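Local coordinates for protein SalCYP truncation (PDB 7ABB) that belongs to the cytochrome P450 family and carries a bound heme c in a mainly helical fold, at residues D14-P19 against C281-R286. Numbering follows the deposited sequence.
With HEC (heme c), chain B.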
loop_
_atom_site.group_PDB
_atom_site.type_symbol
_atom_site.label_atom_id
_atom_site.label_comp_id
_atom_site.label_asym_id
_atom_site.label_seq_id
_atom_site.Cartn_x
_atom_site.Cartn_y
_atom_site.Cartn_z
ATOM N N ASP A 14 -21.167 -5.224 2.330
ATOM C CA ASP A 14 -20.399 -4.207 3.038
ATOM C C ASP A 14 -18.999 -4.137 2.434
ATOM O O ASP A 14 -18.283 -5.141 2.414
ATOM C CB ASP A 14 -20.342 -4.581 4.521
ATOM C CG ASP A 14 -19.534 -3.602 5.370
ATOM O OD1 ASP A 14 -18.759 -2.786 4.835
ATOM O OD2 ASP A 14 -19.683 -3.673 6.608
ATOM N N PHE A 15 -18.604 -2.963 1.935
ATOM C CA PHE A 15 -17.312 -2.904 1.254
ATOM C C PHE A 15 -16.124 -3.014 2.210
ATOM O O PHE A 15 -14.990 -3.144 1.738
ATOM C CB PHE A 15 -17.185 -1.635 0.407
ATOM C CG PHE A 15 -17.364 -0.357 1.175
ATOM C CD1 PHE A 15 -16.427 0.050 2.103
ATOM C CD2 PHE A 15 -18.457 0.454 0.938
ATOM C CE1 PHE A 15 -16.587 1.227 2.806
ATOM C CE2 PHE A 15 -18.620 1.637 1.637
ATOM C CZ PHE A 15 -17.683 2.021 2.571
ATOM N N PHE A 16 -16.344 -2.966 3.515
ATOM C CA PHE A 16 -15.268 -3.259 4.477
ATOM C C PHE A 16 -14.921 -4.733 4.552
ATOM O O PHE A 16 -14.135 -5.156 5.403
ATOM C CB PHE A 16 -15.672 -2.754 5.861
ATOM C CG PHE A 16 -15.613 -1.265 5.996
ATOM C CD1 PHE A 16 -14.400 -0.603 5.937
ATOM C CD2 PHE A 16 -16.770 -0.521 6.187
ATOM C CE1 PHE A 16 -14.335 0.776 6.063
ATOM C CE2 PHE A 16 -16.711 0.862 6.314
ATOM C CZ PHE A 16 -15.491 1.508 6.252
ATOM N N ALA A 17 -15.477 -5.577 3.695
ATOM C CA ALA A 17 -15.275 -7.006 3.828
ATOM C C ALA A 17 -13.845 -7.393 3.445
ATOM O O ALA A 17 -13.140 -6.671 2.741
ATOM C CB ALA A 17 -16.285 -7.755 2.967
ATOM N N ALA A 18 -13.420 -8.560 3.932
ATOM C CA ALA A 18 -12.088 -9.055 3.624
ATOM C C ALA A 18 -11.994 -9.465 2.153
ATOM O O ALA A 18 -13.014 -9.722 1.511
ATOM C CB ALA A 18 -11.754 -10.252 4.515
ATOM N N PRO A 19 -10.771 -9.584 1.615
ATOM C CA PRO A 19 -10.625 -10.074 0.230
ATOM C C PRO A 19 -11.384 -11.360 -0.049
ATOM O O PRO A 19 -12.039 -11.476 -1.095
ATOM C CB PRO A 19 -9.118 -10.277 0.092
ATOM C CG PRO A 19 -8.531 -9.220 1.006
ATOM C CD PRO A 19 -9.485 -9.128 2.176
ATOM N N CYS A 281 -5.614 -5.968 -1.303
ATOM C CA CYS A 281 -6.856 -5.810 -0.565
ATOM C C CYS A 281 -7.476 -4.422 -0.694
ATOM O O CYS A 281 -8.592 -4.208 -0.218
ATOM C CB CYS A 281 -6.625 -6.152 0.905
ATOM S SG CYS A 281 -5.302 -5.220 1.664
ATOM N N MET A 282 -6.779 -3.472 -1.308
ATOM C CA MET A 282 -7.402 -2.164 -1.474
ATOM C C MET A 282 -8.559 -2.228 -2.460
ATOM O O MET A 282 -8.627 -3.086 -3.337
ATOM C CB MET A 282 -6.391 -1.130 -1.961
ATOM C CG MET A 282 -5.367 -0.818 -0.922
ATOM S SD MET A 282 -3.976 0.159 -1.542
ATOM C CE MET A 282 -4.796 1.663 -2.010
ATOM N N TYR A 283 -9.459 -1.262 -2.327
ATOM C CA TYR A 283 -10.623 -1.158 -3.208
ATOM C C TYR A 283 -10.864 0.303 -3.542
ATOM O O TYR A 283 -11.837 0.910 -3.090
ATOM C CB TYR A 283 -11.853 -1.809 -2.571
ATOM C CG TYR A 283 -12.035 -1.589 -1.101
ATOM C CD1 TYR A 283 -11.408 -2.410 -0.176
ATOM C CD2 TYR A 283 -12.862 -0.582 -0.620
ATOM C CE1 TYR A 283 -11.579 -2.222 1.177
ATOM C CE2 TYR A 283 -13.032 -0.384 0.751
ATOM C CZ TYR A 283 -12.387 -1.211 1.637
ATOM O OH TYR A 283 -12.540 -1.046 2.994
ATOM N N PRO A 284 -9.991 0.892 -4.348
ATOM C CA PRO A 284 -10.190 2.293 -4.744
ATOM C C PRO A 284 -11.568 2.503 -5.353
ATOM O O PRO A 284 -12.088 1.657 -6.082
ATOM C CB PRO A 284 -9.077 2.532 -5.765
ATOM C CG PRO A 284 -8.012 1.574 -5.387
ATOM C CD PRO A 284 -8.762 0.338 -4.936
ATOM N N GLY A 285 -12.146 3.661 -5.052
ATOM C CA GLY A 285 -13.452 4.042 -5.552
ATOM C C GLY A 285 -13.355 5.106 -6.626
ATOM O O GLY A 285 -12.400 5.868 -6.685
ATOM N N ARG A 286 -14.355 5.096 -7.501
ATOM C CA ARG A 286 -14.520 6.108 -8.538
ATOM C C ARG A 286 -15.995 6.462 -8.660
ATOM O O ARG A 286 -16.882 5.688 -8.292
ATOM C CB ARG A 286 -14.007 5.597 -9.888
ATOM C CG ARG A 286 -12.530 5.198 -9.911
ATOM C CD ARG A 286 -11.664 6.371 -9.746
ATOM N NE ARG A 286 -10.244 6.161 -10.037
ATOM C CZ ARG A 286 -9.310 5.886 -9.122
ATOM N NH1 ARG A 286 -9.655 5.722 -7.855
ATOM N NH2 ARG A 286 -8.036 5.820 -9.494
HETATM FE FE HEC B . 0.615 3.691 -2.718
HETATM C CHA HEC B . -1.638 5.447 -4.638
HETATM C CHB HEC B . -1.165 0.836 -3.361
HETATM C CHC HEC B . 2.870 1.916 -0.843
HETATM C CHD HEC B . 2.157 6.581 -1.787
HETATM N NA HEC B . -1.054 3.248 -3.760
HETATM C C1A HEC B . -1.836 4.102 -4.539
HETATM C C2A HEC B . -2.897 3.383 -5.213
HETATM C C3A HEC B . -2.737 2.097 -4.850
HETATM C C4A HEC B . -1.611 2.000 -3.955
HETATM C CMA HEC B . -3.600 0.888 -5.254
HETATM C CAA HEC B . -3.967 3.980 -6.195
HETATM C CBA HEC B . -5.225 4.492 -5.503
HETATM C CGA HEC B . -6.213 4.995 -6.543
HETATM O O1A HEC B . -7.234 5.552 -6.079
HETATM O O2A HEC B . -5.948 4.821 -7.761
HETATM N NB HEC B . 0.785 1.771 -2.155
HETATM C C1B HEC B . -0.026 0.728 -2.564
HETATM C C2B HEC B . 0.530 -0.482 -2.036
HETATM C C3B HEC B . 1.657 -0.183 -1.364
HETATM C C4B HEC B . 1.824 1.229 -1.404
HETATM C CMB HEC B . -0.131 -1.847 -2.312
HETATM C CAB HEC B . 2.649 -1.009 -0.588
HETATM C CBB HEC B . 2.606 -2.486 -0.811
HETATM N NC HEC B . 2.187 4.177 -1.518
HETATM C C1C HEC B . 3.035 3.277 -0.915
HETATM C C2C HEC B . 4.135 3.992 -0.326
HETATM C C3C HEC B . 3.965 5.309 -0.582
HETATM C C4C HEC B . 2.727 5.426 -1.317
HETATM C CMC HEC B . 5.285 3.313 0.420
HETATM C CAC HEC B . 4.798 6.536 -0.176
HETATM C CBC HEC B . 6.260 6.355 0.230
HETATM N ND HEC B . 0.293 5.621 -3.117
HETATM C C1D HEC B . 1.080 6.655 -2.612
HETATM C C2D HEC B . 0.579 7.886 -3.137
HETATM C C3D HEC B . -0.586 7.573 -4.009
HETATM C C4D HEC B . -0.682 6.130 -3.959
HETATM C CMD HEC B . 1.145 9.277 -2.824
HETATM C CAD HEC B . -1.476 8.551 -4.796
HETATM C CBD HEC B . -0.896 8.680 -6.184
HETATM C CGD HEC B . -1.792 9.553 -7.041
HETATM O O1D HEC B . -1.339 10.005 -8.115
HETATM O O2D HEC B . -2.946 9.778 -6.625
HETATM O O HOH W 1 -10.367 -5.707 1.318
#
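Cys281 opens the contact by laying its CB against Pro19 CG, 3.6 Å away. The rigid proline, first residue of helix 19-29, offers a compact apolar ring, and its missing N-H costs nothing in a first helical turn, where that donor is not used within the helix; Phe377 touches both residues. Beside them a water donates to Cys281 O at 2.8 Å and to Ala17 O at 3.3 Å, bridging two carbonyls that could not bond each other directly. Met282 turns to the heme, a flexible thioether well fitted to an apolar macrocycle, with SD 3.4 Å from HEC CHB.

Tyr283 makes the largest share of the contact. With its CG set between backbone N and carbonyl carbon (chi1 40°), the ring reaches across to the first segment, where Phe15 O sits over one face, near the rim, 3.2 Å from Tyr283 CZ. A broad, flat tyrosine can take a carbonyl on its face while its rim reaches both phenylalanines. That carbonyl is also hydrogen-bonded by Tyr22. The Phe15 ring meets Tyr283 rim to rim, planes at 46°, while Phe16 CD1 lies 3.5 Å from Tyr283 OH. A type I turn from Asp14 to Ala17 presents both phenylalanines; Asp14 OD1 steadies it through an Asx turn, accepting from Phe16 N.

Pro284 packs its ring beside the propionate that Arg286 holds: NH1 gives a 3.0 Å bond to HEC O1A and NH2 a 2.9 Å bond to HEC O2A, the flat guanidinium matching two donors to two carboxylate oxygens. NH1 also donates to Gly285 O, which helps fix the guanidinium's rotation. This bidentate pairing of arginine and heme propionate, at the start of strand 285-288, is typical of the P450 heme pocket, here joined through Tyr283 to the N-terminal loop.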